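Local coordinates for OxyA protein (Actinoplanes teichomyceticus, PDB 5HH3) that probably uses its thiolate-bound heme to join phenolic side chains of a precursor peptide during glycopeptide antibiotic biosynthesis, as a cytochrome P450 peptide cyclase, at residues 103-108 with 217-222; 113-118 with 156-161; 277-282 with 338-343. All coordinates share one frame; numbering follows the deposited sequence.

Contact 1 of 3, residues 103-108 with 217-222; sequences RRMVAP and REYGDE. With HEM (protoporphyrin IX containing Fe), chain G.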
loop_
_atom_site.group_PDB
_atom_site.type_symbol
_atom_site.label_atom_id
_atom_site.label_comp_id
_atom_site.label_asym_id
_atom_site.label_seq_id
_atom_site.Cartn_x
_atom_site.Cartn_y
_atom_site.Cartn_z
ATOM N N ARG B 103 7.423 -21.838 -14.554
ATOM C CA ARG B 103 6.332 -22.728 -14.210
ATOM C C ARG B 103 6.431 -24.163 -14.779
ATOM O O ARG B 103 6.130 -25.125 -14.059
ATOM C CB ARG B 103 4.979 -22.115 -14.544
ATOM C CG ARG B 103 3.860 -23.046 -14.094
ATOM C CD ARG B 103 2.603 -22.322 -13.788
ATOM N NE ARG B 103 1.576 -23.290 -13.444
ATOM C CZ ARG B 103 0.480 -23.018 -12.756
ATOM N NH1 ARG B 103 0.250 -21.793 -12.276
ATOM N NH2 ARG B 103 -0.382 -23.995 -12.533
ATOM N N ARG B 104 6.875 -24.327 -16.029
ATOM C CA ARG B 104 7.065 -25.684 -16.581
ATOM C C ARG B 104 8.057 -26.536 -15.789
ATOM O O ARG B 104 7.927 -27.764 -15.782
ATOM C CB ARG B 104 7.540 -25.668 -18.030
ATOM C CG ARG B 104 6.433 -25.462 -19.045
ATOM C CD ARG B 104 6.933 -25.736 -20.451
ATOM N NE ARG B 104 8.020 -24.831 -20.828
ATOM C CZ ARG B 104 7.995 -23.944 -21.828
ATOM N NH1 ARG B 104 6.946 -23.812 -22.635
ATOM N NH2 ARG B 104 9.057 -23.178 -22.040
ATOM N N MET B 105 9.076 -25.908 -15.201
ATOM C CA MET B 105 10.138 -26.661 -14.520
ATOM C C MET B 105 9.700 -27.168 -13.144
ATOM O O MET B 105 10.177 -28.210 -12.678
ATOM C CB MET B 105 11.408 -25.819 -14.398
ATOM C CG MET B 105 11.963 -25.452 -15.746
ATOM S SD MET B 105 13.641 -24.821 -15.708
ATOM C CE MET B 105 13.346 -23.197 -15.033
ATOM N N VAL B 106 8.813 -26.428 -12.499
ATOM C CA VAL B 106 8.319 -26.812 -11.180
ATOM C C VAL B 106 7.017 -27.603 -11.225
ATOM O O VAL B 106 6.734 -28.344 -10.277
ATOM C CB VAL B 106 8.253 -25.628 -10.180
ATOM C CG1 VAL B 106 9.659 -25.061 -9.954
ATOM C CG2 VAL B 106 7.314 -24.544 -10.621
ATOM N N ALA B 107 6.257 -27.507 -12.322
ATOM C CA ALA B 107 4.973 -28.226 -12.427
ATOM C C ALA B 107 5.039 -29.760 -12.194
ATOM O O ALA B 107 4.140 -30.298 -11.591
ATOM C CB ALA B 107 4.252 -27.898 -13.745
ATOM N N PRO B 108 6.101 -30.448 -12.650
ATOM C CA PRO B 108 6.225 -31.889 -12.398
ATOM C C PRO B 108 6.132 -32.326 -10.921
ATOM O O PRO B 108 5.631 -33.421 -10.639
ATOM C CB PRO B 108 7.604 -32.204 -12.954
ATOM C CG PRO B 108 7.737 -31.241 -14.096
ATOM C CD PRO B 108 7.168 -29.980 -13.553
ATOM N N ARG B 217 15.775 -33.678 -11.487
ATOM C CA ARG B 217 15.870 -34.805 -12.450
ATOM C C ARG B 217 15.400 -34.418 -13.847
ATOM O O ARG B 217 16.041 -34.744 -14.832
ATOM C CB ARG B 217 15.044 -36.017 -11.988
ATOM C CG ARG B 217 15.861 -37.112 -11.345
ATOM C CD ARG B 217 14.996 -38.021 -10.486
ATOM N NE ARG B 217 15.779 -39.138 -9.974
ATOM C CZ ARG B 217 15.303 -40.110 -9.198
ATOM N NH1 ARG B 217 14.022 -40.123 -8.817
ATOM N NH2 ARG B 217 16.118 -41.077 -8.791
ATOM N N GLU B 218 14.253 -33.757 -13.917
ATOM C CA GLU B 218 13.653 -33.436 -15.189
ATOM C C GLU B 218 14.254 -32.167 -15.775
ATOM O O GLU B 218 14.322 -32.035 -16.993
ATOM C CB GLU B 218 12.134 -33.290 -15.043
ATOM C CG GLU B 218 11.397 -33.405 -16.373
ATOM C CD GLU B 218 9.890 -33.503 -16.215
ATOM O OE1 GLU B 218 9.424 -34.328 -15.394
ATOM O OE2 GLU B 218 9.167 -32.763 -16.928
ATOM N N TYR B 219 14.692 -31.244 -14.917
ATOM C CA TYR B 219 15.057 -29.891 -15.352
ATOM C C TYR B 219 16.262 -29.321 -14.622
ATOM O O TYR B 219 16.350 -28.100 -14.448
ATOM C CB TYR B 219 13.849 -28.966 -15.131
ATOM C CG TYR B 219 12.838 -29.012 -16.230
ATOM C CD1 TYR B 219 13.166 -28.554 -17.506
ATOM C CD2 TYR B 219 11.551 -29.505 -16.004
ATOM C CE1 TYR B 219 12.237 -28.581 -18.533
ATOM C CE2 TYR B 219 10.607 -29.536 -17.018
ATOM C CZ TYR B 219 10.947 -29.067 -18.283
ATOM O OH TYR B 219 10.014 -29.063 -19.304
ATOM N N GLY B 220 17.190 -30.194 -14.224
ATOM C CA GLY B 220 18.298 -29.835 -13.343
ATOM C C GLY B 220 19.122 -28.664 -13.788
ATOM O O GLY B 220 19.302 -27.700 -13.051
ATOM N N ASP B 221 19.598 -28.723 -15.013
ATOM C CA ASP B 221 20.424 -27.631 -15.510
ATOM C C ASP B 221 19.653 -26.322 -15.669
ATOM O O ASP B 221 20.117 -25.270 -15.206
ATOM C CB ASP B 221 21.110 -27.988 -16.821
ATOM C CG ASP B 221 22.420 -27.232 -16.997
ATOM O OD1 ASP B 221 23.068 -26.957 -15.951
ATOM O OD2 ASP B 221 22.801 -26.915 -18.153
ATOM N N GLU B 222 18.452 -26.403 -16.248
ATOM C CA GLU B 222 17.732 -25.218 -16.669
ATOM C C GLU B 222 17.129 -24.416 -15.507
ATOM O O GLU B 222 16.637 -23.315 -15.734
ATOM C CB GLU B 222 16.655 -25.579 -17.713
ATOM C CG GLU B 222 17.175 -26.202 -19.025
ATOM C CD GLU B 222 17.861 -25.220 -19.996
ATOM O OE1 GLU B 222 17.618 -23.995 -19.948
ATOM O OE2 GLU B 222 18.656 -25.674 -20.852
HETATM C CHA HEM G . -1.665 -19.166 -7.084
HETATM C CHB HEM G . 1.042 -22.401 -4.687
HETATM C CHC HEM G . -2.740 -23.371 -1.783
HETATM C CHD HEM G . -5.423 -20.206 -4.236
HETATM C C1A HEM G . -0.611 -19.938 -6.657
HETATM C C2A HEM G . 0.710 -19.843 -7.179
HETATM C C3A HEM G . 1.468 -20.759 -6.516
HETATM C C4A HEM G . 0.627 -21.420 -5.576
HETATM C CMA HEM G . 2.941 -21.016 -6.713
HETATM C CAA HEM G . 1.167 -18.906 -8.280
HETATM C CBA HEM G . 0.950 -19.591 -9.629
HETATM C CGA HEM G . 1.338 -18.747 -10.832
HETATM O O1A HEM G . 1.393 -17.494 -10.783
HETATM O O2A HEM G . 1.599 -19.317 -11.925
HETATM C C1B HEM G . 0.251 -22.954 -3.661
HETATM C C2B HEM G . 0.715 -23.930 -2.714
HETATM C C3B HEM G . -0.346 -24.216 -1.882
HETATM C C4B HEM G . -1.471 -23.371 -2.368
HETATM C CMB HEM G . 2.100 -24.538 -2.645
HETATM C CAB HEM G . -0.477 -25.171 -0.752
HETATM C CBB HEM G . 0.410 -26.093 -0.365
HETATM C C1C HEM G . -3.823 -22.590 -2.166
HETATM C C2C HEM G . -5.095 -22.593 -1.554
HETATM C C3C HEM G . -5.876 -21.669 -2.260
HETATM C C4C HEM G . -5.043 -21.133 -3.303
HETATM C CMC HEM G . -5.509 -23.426 -0.355
HETATM C CAC HEM G . -7.295 -21.272 -2.068
HETATM C CBC HEM G . -8.153 -21.784 -1.188
HETATM C C1D HEM G . -4.564 -19.684 -5.202
HETATM C C2D HEM G . -5.036 -18.642 -6.138
HETATM C C3D HEM G . -3.997 -18.346 -6.932
HETATM C C4D HEM G . -2.898 -19.218 -6.465
HETATM C CMD HEM G . -6.391 -17.978 -6.238
HETATM C CAD HEM G . -4.011 -17.321 -8.058
HETATM C CBD HEM G . -3.738 -15.876 -7.610
HETATM C CGD HEM G . -3.778 -14.914 -8.808
HETATM O O1D HEM G . -3.544 -13.697 -8.691
HETATM O O2D HEM G . -4.054 -15.275 -9.960
HETATM N NA HEM G . -0.652 -20.919 -5.687
HETATM N NB HEM G . -1.038 -22.689 -3.426
HETATM N NC HEM G . -3.825 -21.742 -3.236
HETATM N ND HEM G . -3.285 -20.026 -5.456
HETATM FE FE HEM G . -2.211 -21.307 -4.495
HETATM O O HOH W 1 -1.444 -19.746 -3.312
#
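R103 NH1 is held twice: it donates to propionate oxygen O2A of the heme (2.8 Å, N-H...O angle 148°) and also reaches the carbonyl of H347, in the loop before the axial cysteine C348. CG stands anti to the backbone N (chi1 -177°) and the chain runs extended to NE, bringing the guanidinium edge to O2A in its own plane. The rest lies away from the heme, on this helix and the 3-10 turn after it, and is van der Waals in kind, though carbonyl and carboxylate oxygens take part. M105 lays its CG over one face of the Y219 ring, offset toward the rim, 3.9 Å from the centroid in a CH-pi contact. Its sulfur continues obliquely past the ring as a Met-aromatic contact, SD to centroid 4.8 Å. SD lies 3.4 Å from the carbonyl O of E222, with CE close to the same oxygen. The carbonyl O of R104 approaches Y219 CE2 at 3.4 Å. At the ring's edge stands P108, whose CG also lies 3.5 Å from E218 OE2. M105 is buried, Y219 only partly, and E218 and E222 are exposed, as befits a contact near the surface. Helix 98-106, the C helix of the P450 fold, thus lies between the heme propionate and the last turn of helix 211-219 with the residues after it, where G220 O is bonded to R204 of helix 182-205.

Contact 2 of 3, residues 113-118 with 156-161; sequences RRMQKF and CDFLGI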
loop_
_atom_site.group_PDB
_atom_site.type_symbol
_atom_site.label_atom_id
_atom_site.label_comp_id
_atom_site.label_asym_id
_atom_site.label_seq_id
_atom_site.Cartn_x
_atom_site.Cartn_y
_atom_site.Cartn_z
ATOM N N ARG B 113 0.228 -38.186 -10.208
ATOM C CA ARG B 113 0.934 -39.372 -9.718
ATOM C C ARG B 113 1.754 -39.096 -8.460
ATOM O O ARG B 113 1.896 -39.960 -7.592
ATOM C CB ARG B 113 1.847 -39.963 -10.805
ATOM C CG ARG B 113 1.099 -40.594 -11.976
ATOM C CD ARG B 113 1.949 -41.631 -12.704
ATOM N NE ARG B 113 1.339 -42.044 -13.973
ATOM C CZ ARG B 113 1.802 -43.006 -14.778
ATOM N NH1 ARG B 113 2.901 -43.697 -14.470
ATOM N NH2 ARG B 113 1.153 -43.286 -15.909
ATOM N N ARG B 114 2.300 -37.895 -8.372
ATOM C CA ARG B 114 3.061 -37.489 -7.197
ATOM C C ARG B 114 2.200 -37.360 -5.932
ATOM O O ARG B 114 2.624 -37.761 -4.840
ATOM C CB ARG B 114 3.818 -36.209 -7.516
ATOM C CG ARG B 114 4.979 -36.481 -8.480
ATOM C CD ARG B 114 6.253 -36.672 -7.687
ATOM N NE ARG B 114 6.432 -35.438 -6.936
ATOM C CZ ARG B 114 7.092 -35.285 -5.795
ATOM N NH1 ARG B 114 7.742 -36.308 -5.214
ATOM N NH2 ARG B 114 7.116 -34.055 -5.252
ATOM N N MET B 115 0.987 -36.833 -6.090
ATOM C CA MET B 115 0.052 -36.711 -4.971
ATOM C C MET B 115 -0.496 -38.051 -4.469
ATOM O O MET B 115 -0.656 -38.228 -3.259
ATOM C CB MET B 115 -1.061 -35.721 -5.320
ATOM C CG MET B 115 -0.526 -34.321 -5.590
ATOM S SD MET B 115 0.340 -33.610 -4.170
ATOM C CE MET B 115 2.069 -33.980 -4.394
ATOM N N GLN B 116 -0.722 -39.003 -5.374
ATOM C CA GLN B 116 -1.074 -40.379 -4.990
ATOM C C GLN B 116 -0.019 -41.028 -4.085
ATOM O O GLN B 116 -0.353 -41.712 -3.127
ATOM C CB GLN B 116 -1.232 -41.256 -6.229
ATOM C CG GLN B 116 -2.444 -40.936 -7.096
ATOM C CD GLN B 116 -2.350 -41.542 -8.499
ATOM O OE1 GLN B 116 -1.484 -42.372 -8.784
ATOM N NE2 GLN B 116 -3.237 -41.106 -9.386
ATOM N N LYS B 117 1.252 -40.826 -4.415
ATOM C CA LYS B 117 2.358 -41.348 -3.608
ATOM C C LYS B 117 2.486 -40.710 -2.226
ATOM O O LYS B 117 2.902 -41.365 -1.283
ATOM C CB LYS B 117 3.680 -41.205 -4.360
ATOM C CG LYS B 117 3.806 -42.215 -5.481
ATOM C CD LYS B 117 5.078 -42.033 -6.279
ATOM C CE LYS B 117 5.139 -43.053 -7.409
ATOM N NZ LYS B 117 4.011 -42.893 -8.377
ATOM N N PHE B 118 2.146 -39.429 -2.124
ATOM C CA PHE B 118 2.254 -38.684 -0.878
ATOM C C PHE B 118 1.087 -38.978 0.090
ATOM O O PHE B 118 1.206 -38.734 1.281
ATOM C CB PHE B 118 2.339 -37.191 -1.224
ATOM C CG PHE B 118 2.802 -36.302 -0.097
ATOM C CD1 PHE B 118 3.972 -36.581 0.603
ATOM C CD2 PHE B 118 2.100 -35.138 0.210
ATOM C CE1 PHE B 118 4.401 -35.752 1.620
ATOM C CE2 PHE B 118 2.528 -34.303 1.234
ATOM C CZ PHE B 118 3.677 -34.618 1.938
ATOM N N CYS B 156 6.400 -29.280 4.708
ATOM C CA CYS B 156 7.804 -29.663 4.902
ATOM C C CYS B 156 8.103 -31.095 4.443
ATOM O O CYS B 156 9.135 -31.324 3.823
ATOM C CB CYS B 156 8.273 -29.462 6.350
ATOM S SG CYS B 156 8.411 -27.719 6.810
ATOM N N ASP B 157 7.205 -32.047 4.732
ATOM C CA ASP B 157 7.332 -33.434 4.209
ATOM C C ASP B 157 7.337 -33.449 2.675
ATOM O O ASP B 157 8.160 -34.132 2.078
ATOM C CB ASP B 157 6.221 -34.371 4.721
ATOM C CG ASP B 157 6.368 -34.731 6.196
ATOM O OD1 ASP B 157 7.405 -34.421 6.831
ATOM O OD2 ASP B 157 5.423 -35.346 6.739
ATOM N N PHE B 158 6.463 -32.658 2.051
ATOM C CA PHE B 158 6.411 -32.567 0.599
ATOM C C PHE B 158 7.752 -32.077 0.032
ATOM O O PHE B 158 8.233 -32.605 -0.967
ATOM C CB PHE B 158 5.237 -31.687 0.170
ATOM C CG PHE B 158 5.202 -31.366 -1.298
ATOM C CD1 PHE B 158 4.744 -32.301 -2.219
ATOM C CD2 PHE B 158 5.600 -30.116 -1.757
ATOM C CE1 PHE B 158 4.708 -31.999 -3.575
ATOM C CE2 PHE B 158 5.560 -29.807 -3.113
ATOM C CZ PHE B 158 5.105 -30.752 -4.022
ATOM N N LEU B 159 8.358 -31.099 0.701
ATOM C CA LEU B 159 9.700 -30.638 0.357
ATOM C C LEU B 159 10.835 -31.601 0.705
ATOM O O LEU B 159 11.946 -31.413 0.221
ATOM C CB LEU B 159 10.011 -29.309 1.028
ATOM C CG LEU B 159 9.176 -28.117 0.607
ATOM C CD1 LEU B 159 9.721 -26.923 1.367
ATOM C CD2 LEU B 159 9.245 -27.879 -0.907
ATOM N N GLY B 160 10.586 -32.600 1.544
ATOM C CA GLY B 160 11.612 -33.524 1.966
ATOM C C GLY B 160 12.490 -32.988 3.089
ATOM O O GLY B 160 13.616 -33.458 3.251
ATOM N N ILE B 161 12.006 -32.019 3.871
ATOM C CA ILE B 161 12.775 -31.558 5.033
ATOM C C ILE B 161 12.685 -32.684 6.087
ATOM O O ILE B 161 11.583 -33.116 6.395
ATOM C CB ILE B 161 12.230 -30.231 5.634
ATOM C CG1 ILE B 161 12.006 -29.131 4.575
ATOM C CG2 ILE B 161 13.160 -29.718 6.727
ATOM C CD1 ILE B 161 13.204 -28.841 3.706
#
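F118 drives its ring tip against the backbone of helix 142-159, with CZ 3.4 Å from F158 N. CG anti to the backbone N (chi1 -165°) sends the ring straight across, at about a right angle to the side chain of F158. The two rings form an edge-to-face (T-shaped) pair: the edge of F158 points at the face of F118, centroids 6.0 Å apart and planes at 67°. M115, bent at chi2 and chi3, folds its methyl back to F158, CE to CE1 3.4 Å. This is the tight, buried part; L353 of helix 351-368 touches all three of F118, M115 and F158, and V235 of helix 225-256 also covers F158. Two partly exposed residues, D157 and R114, flank this core with fewer touching atoms and more polar ends. D157 meets the edge of the F118 ring only through CB, 3.8 Å from CZ, and its carboxylate turns to other partners, R163 in a salt bridge and Q166 in a hydrogen bond. On the other flank R114 NH2 lies obliquely near F158 CE1 at 3.6 Å, with guanidinium and ring planes 41° apart. Helix 142-159 closes in a Schellman motif, in which G160 takes positive phi and I161 N bonds back to C156 O at 3.0 Å. Helices 112-136, 142-159, 225-256 and 351-368 together make the four-helix bundle at the core of the cytochrome P450 fold.

Contact 3 of 3, residues 277-282 with 338-343; sequences EVIRYL and HLAFGH. With HEM (protoporphyrin IX containing Fe), chain G.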
loop_
_atom_site.group_PDB
_atom_site.type_symbol
_atom_site.label_atom_id
_atom_site.label_comp_id
_atom_site.label_asym_id
_atom_site.label_seq_id
_atom_site.Cartn_x
_atom_site.Cartn_y
_atom_site.Cartn_z
ATOM N N GLU B 277 -17.668 -28.373 -2.703
ATOM C CA GLU B 277 -18.631 -27.516 -1.985
ATOM C C GLU B 277 -18.018 -26.807 -0.770
ATOM O O GLU B 277 -18.301 -25.642 -0.532
ATOM C CB GLU B 277 -19.870 -28.306 -1.566
ATOM C CG GLU B 277 -20.892 -27.526 -0.751
ATOM C CD GLU B 277 -21.636 -26.456 -1.522
ATOM O OE1 GLU B 277 -22.481 -25.793 -0.889
ATOM O OE2 GLU B 277 -21.404 -26.245 -2.745
ATOM N N VAL B 278 -17.189 -27.496 -0.006
ATOM C CA VAL B 278 -16.546 -26.890 1.159
ATOM C C VAL B 278 -15.648 -25.755 0.699
ATOM O O VAL B 278 -15.665 -24.675 1.282
ATOM C CB VAL B 278 -15.733 -27.913 1.980
ATOM C CG1 VAL B 278 -14.996 -27.236 3.140
ATOM C CG2 VAL B 278 -16.641 -28.990 2.532
ATOM N N ILE B 279 -14.868 -26.011 -0.355
ATOM C CA ILE B 279 -13.992 -24.992 -0.940
ATOM C C ILE B 279 -14.786 -23.794 -1.502
ATOM O O ILE B 279 -14.436 -22.642 -1.231
ATOM C CB ILE B 279 -13.064 -25.592 -2.026
ATOM C CG1 ILE B 279 -12.013 -26.494 -1.369
ATOM C CG2 ILE B 279 -12.408 -24.475 -2.823
ATOM C CD1 ILE B 279 -11.257 -27.418 -2.306
ATOM N N ARG B 280 -15.836 -24.067 -2.262
ATOM C CA ARG B 280 -16.717 -23.002 -2.783
ATOM C C ARG B 280 -17.263 -22.102 -1.674
ATOM O O ARG B 280 -17.193 -20.877 -1.764
ATOM C CB ARG B 280 -17.920 -23.575 -3.545
ATOM C CG ARG B 280 -18.822 -22.502 -4.179
ATOM C CD ARG B 280 -20.205 -23.025 -4.521
ATOM N NE ARG B 280 -20.991 -23.340 -3.325
ATOM C CZ ARG B 280 -21.713 -22.476 -2.610
ATOM N NH1 ARG B 280 -21.782 -21.186 -2.929
ATOM N NH2 ARG B 280 -22.386 -22.912 -1.551
ATOM N N TYR B 281 -17.833 -22.725 -0.654
ATOM C CA TYR B 281 -18.490 -21.992 0.429
ATOM C C TYR B 281 -17.490 -21.177 1.233
ATOM O O TYR B 281 -17.741 -20.015 1.499
ATOM C CB TYR B 281 -19.256 -22.944 1.340
ATOM C CG TYR B 281 -20.094 -22.252 2.394
ATOM C CD1 TYR B 281 -21.261 -21.587 2.050
ATOM C CD2 TYR B 281 -19.704 -22.253 3.724
ATOM C CE1 TYR B 281 -22.043 -20.951 3.014
ATOM C CE2 TYR B 281 -20.464 -21.627 4.691
ATOM C CZ TYR B 281 -21.636 -20.987 4.330
ATOM O OH TYR B 281 -22.383 -20.387 5.284
ATOM N N LEU B 282 -16.353 -21.769 1.588
ATOM C CA LEU B 282 -15.372 -21.077 2.428
ATOM C C LEU B 282 -14.568 -19.987 1.709
ATOM O O LEU B 282 -14.311 -18.932 2.301
ATOM C CB LEU B 282 -14.400 -22.063 3.090
ATOM C CG LEU B 282 -14.994 -23.016 4.129
ATOM C CD1 LEU B 282 -13.890 -23.869 4.735
ATOM C CD2 LEU B 282 -15.740 -22.250 5.208
ATOM N N HIS B 338 -16.633 -23.606 -8.592
ATOM C CA HIS B 338 -15.913 -22.491 -7.985
ATOM C C HIS B 338 -14.643 -22.141 -8.756
ATOM O O HIS B 338 -14.174 -22.915 -9.606
ATOM C CB HIS B 338 -15.568 -22.819 -6.535
ATOM C CG HIS B 338 -14.639 -23.984 -6.394
ATOM N ND1 HIS B 338 -13.278 -23.884 -6.580
ATOM C CD2 HIS B 338 -14.878 -25.278 -6.096
ATOM C CE1 HIS B 338 -12.722 -25.066 -6.403
ATOM N NE2 HIS B 338 -13.669 -25.923 -6.111
ATOM N N LEU B 339 -14.116 -20.963 -8.436
ATOM C CA LEU B 339 -12.841 -20.458 -8.932
ATOM C C LEU B 339 -11.891 -20.151 -7.773
ATOM O O LEU B 339 -11.097 -19.198 -7.842
ATOM C CB LEU B 339 -13.083 -19.179 -9.728
ATOM C CG LEU B 339 -13.986 -19.253 -10.941
ATOM C CD1 LEU B 339 -14.308 -17.855 -11.422
ATOM C CD2 LEU B 339 -13.335 -20.098 -12.033
ATOM N N ALA B 340 -12.008 -20.907 -6.681
ATOM C CA ALA B 340 -11.188 -20.713 -5.462
ATOM C C ALA B 340 -9.679 -20.742 -5.673
ATOM O O ALA B 340 -8.929 -20.137 -4.904
ATOM C CB ALA B 340 -11.585 -21.727 -4.392
ATOM N N PHE B 341 -9.249 -21.457 -6.700
ATOM C CA PHE B 341 -7.840 -21.563 -7.078
ATOM C C PHE B 341 -7.476 -20.712 -8.312
ATOM O O PHE B 341 -6.431 -20.928 -8.938
ATOM C CB PHE B 341 -7.489 -23.035 -7.332
ATOM C CG PHE B 341 -7.624 -23.902 -6.112
ATOM C CD1 PHE B 341 -6.632 -23.908 -5.146
ATOM C CD2 PHE B 341 -8.742 -24.736 -5.945
ATOM C CE1 PHE B 341 -6.755 -24.697 -4.009
ATOM C CE2 PHE B 341 -8.868 -25.530 -4.817
ATOM C CZ PHE B 341 -7.876 -25.506 -3.842
ATOM N N GLY B 342 -8.323 -19.736 -8.643
ATOM C CA GLY B 342 -8.057 -18.854 -9.754
ATOM C C GLY B 342 -8.336 -19.508 -11.099
ATOM O O GLY B 342 -9.108 -20.453 -11.194
ATOM N N HIS B 343 -7.747 -18.943 -12.141
ATOM C CA HIS B 343 -8.065 -19.287 -13.522
ATOM C C HIS B 343 -6.993 -18.708 -14.471
ATOM O O HIS B 343 -6.344 -17.711 -14.145
ATOM C CB HIS B 343 -9.442 -18.719 -13.876
ATOM C CG HIS B 343 -10.010 -19.238 -15.154
ATOM N ND1 HIS B 343 -10.460 -20.528 -15.293
ATOM C CD2 HIS B 343 -10.231 -18.631 -16.349
ATOM C CE1 HIS B 343 -10.904 -20.709 -16.528
ATOM N NE2 HIS B 343 -10.777 -19.573 -17.188
HETATM C CHA HEM G . -1.665 -19.166 -7.084
HETATM C CHB HEM G . 1.042 -22.401 -4.687
HETATM C CHC HEM G . -2.740 -23.371 -1.783
HETATM C CHD HEM G . -5.423 -20.206 -4.236
HETATM C C1A HEM G . -0.611 -19.938 -6.657
HETATM C C2A HEM G . 0.710 -19.843 -7.179
HETATM C C3A HEM G . 1.468 -20.759 -6.516
HETATM C C4A HEM G . 0.627 -21.420 -5.576
HETATM C CMA HEM G . 2.941 -21.016 -6.713
HETATM C CAA HEM G . 1.167 -18.906 -8.280
HETATM C CBA HEM G . 0.950 -19.591 -9.629
HETATM C CGA HEM G . 1.338 -18.747 -10.832
HETATM O O1A HEM G . 1.393 -17.494 -10.783
HETATM O O2A HEM G . 1.599 -19.317 -11.925
HETATM C C1B HEM G . 0.251 -22.954 -3.661
HETATM C C2B HEM G . 0.715 -23.930 -2.714
HETATM C C3B HEM G . -0.346 -24.216 -1.882
HETATM C C4B HEM G . -1.471 -23.371 -2.368
HETATM C CMB HEM G . 2.100 -24.538 -2.645
HETATM C CAB HEM G . -0.477 -25.171 -0.752
HETATM C CBB HEM G . 0.410 -26.093 -0.365
HETATM C C1C HEM G . -3.823 -22.590 -2.166
HETATM C C2C HEM G . -5.095 -22.593 -1.554
HETATM C C3C HEM G . -5.876 -21.669 -2.260
HETATM C C4C HEM G . -5.043 -21.133 -3.303
HETATM C CMC HEM G . -5.509 -23.426 -0.355
HETATM C CAC HEM G . -7.295 -21.272 -2.068
HETATM C CBC HEM G . -8.153 -21.784 -1.188
HETATM C C1D HEM G . -4.564 -19.684 -5.202
HETATM C C2D HEM G . -5.036 -18.642 -6.138
HETATM C C3D HEM G . -3.997 -18.346 -6.932
HETATM C C4D HEM G . -2.898 -19.218 -6.465
HETATM C CMD HEM G . -6.391 -17.978 -6.238
HETATM C CAD HEM G . -4.011 -17.321 -8.058
HETATM C CBD HEM G . -3.738 -15.876 -7.610
HETATM C CGD HEM G . -3.778 -14.914 -8.808
HETATM O O1D HEM G . -3.544 -13.697 -8.691
HETATM O O2D HEM G . -4.054 -15.275 -9.960
HETATM N NA HEM G . -0.652 -20.919 -5.687
HETATM N NB HEM G . -1.038 -22.689 -3.426
HETATM N NC HEM G . -3.825 -21.742 -3.236
HETATM N ND HEM G . -3.285 -20.026 -5.456
HETATM FE FE HEM G . -2.211 -21.307 -4.495
HETATM O O HOH W 1 -1.444 -19.746 -3.312
#
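I279 supplies most of the apolar contact through its two methyl ends. CG2 presses on A340 CB at 3.3 Å, tighter than usual van der Waals distance, while CD1 meets the edge of the F341 ring, 3.9 Å from CE2. CG2 also sits over one face of H338 in a CH-pi contact, 3.8 Å from the ring centroid, and R280 CB lies against H338 CB. The histidine takes the crowded position, CG between the backbone N and carbonyl carbon (chi1 64°), which turns ND1 back to accept the A340 N-H at 3.2 Å, nearly in the ring plane. Helix 274-282 carries the P450 ExxR motif here, E277 and R280, and F341 opens the cysteine-ligand loop. The ionic contacts start within the helix: R280 grips E277 side-on, NH2 to OE1 and NE to OE2, each at 3.0 Å, both oxygens met from above the carboxylate plane. They extend beyond it, R333 to E277 OE2 and D327 to R280 NH1. On the cysteine side of the heme, F341 CE1 approaches pyrrole C, 3.6 Å from HEM C3C, which lies oblique to the ring, and the backbone of F341 is hydrogen-bonded to that of C348, the axial iron ligand.

In the fold
From the N terminus, helix 98-106 brings the chain past the heme propionate and opens contact 1; helix 112-136 follows directly and opens contact 2, close enough for P108 O to touch R114 CG at 3.8 Å. Contact 2 closes first, at the end of helix 142-159, and so lies wholly within the larger, mostly helical loop that contact 1 closes at the end of helix 211-219. Contact 3 opens only after this, in series with both, and its loop, which includes sheet strands 291-293 and 309-312, returns to helix 274-282 just ahead of the cysteine ligand. Contacts 1 and 3 do not touch, their centres about 28 Å apart, yet the heme bridges them.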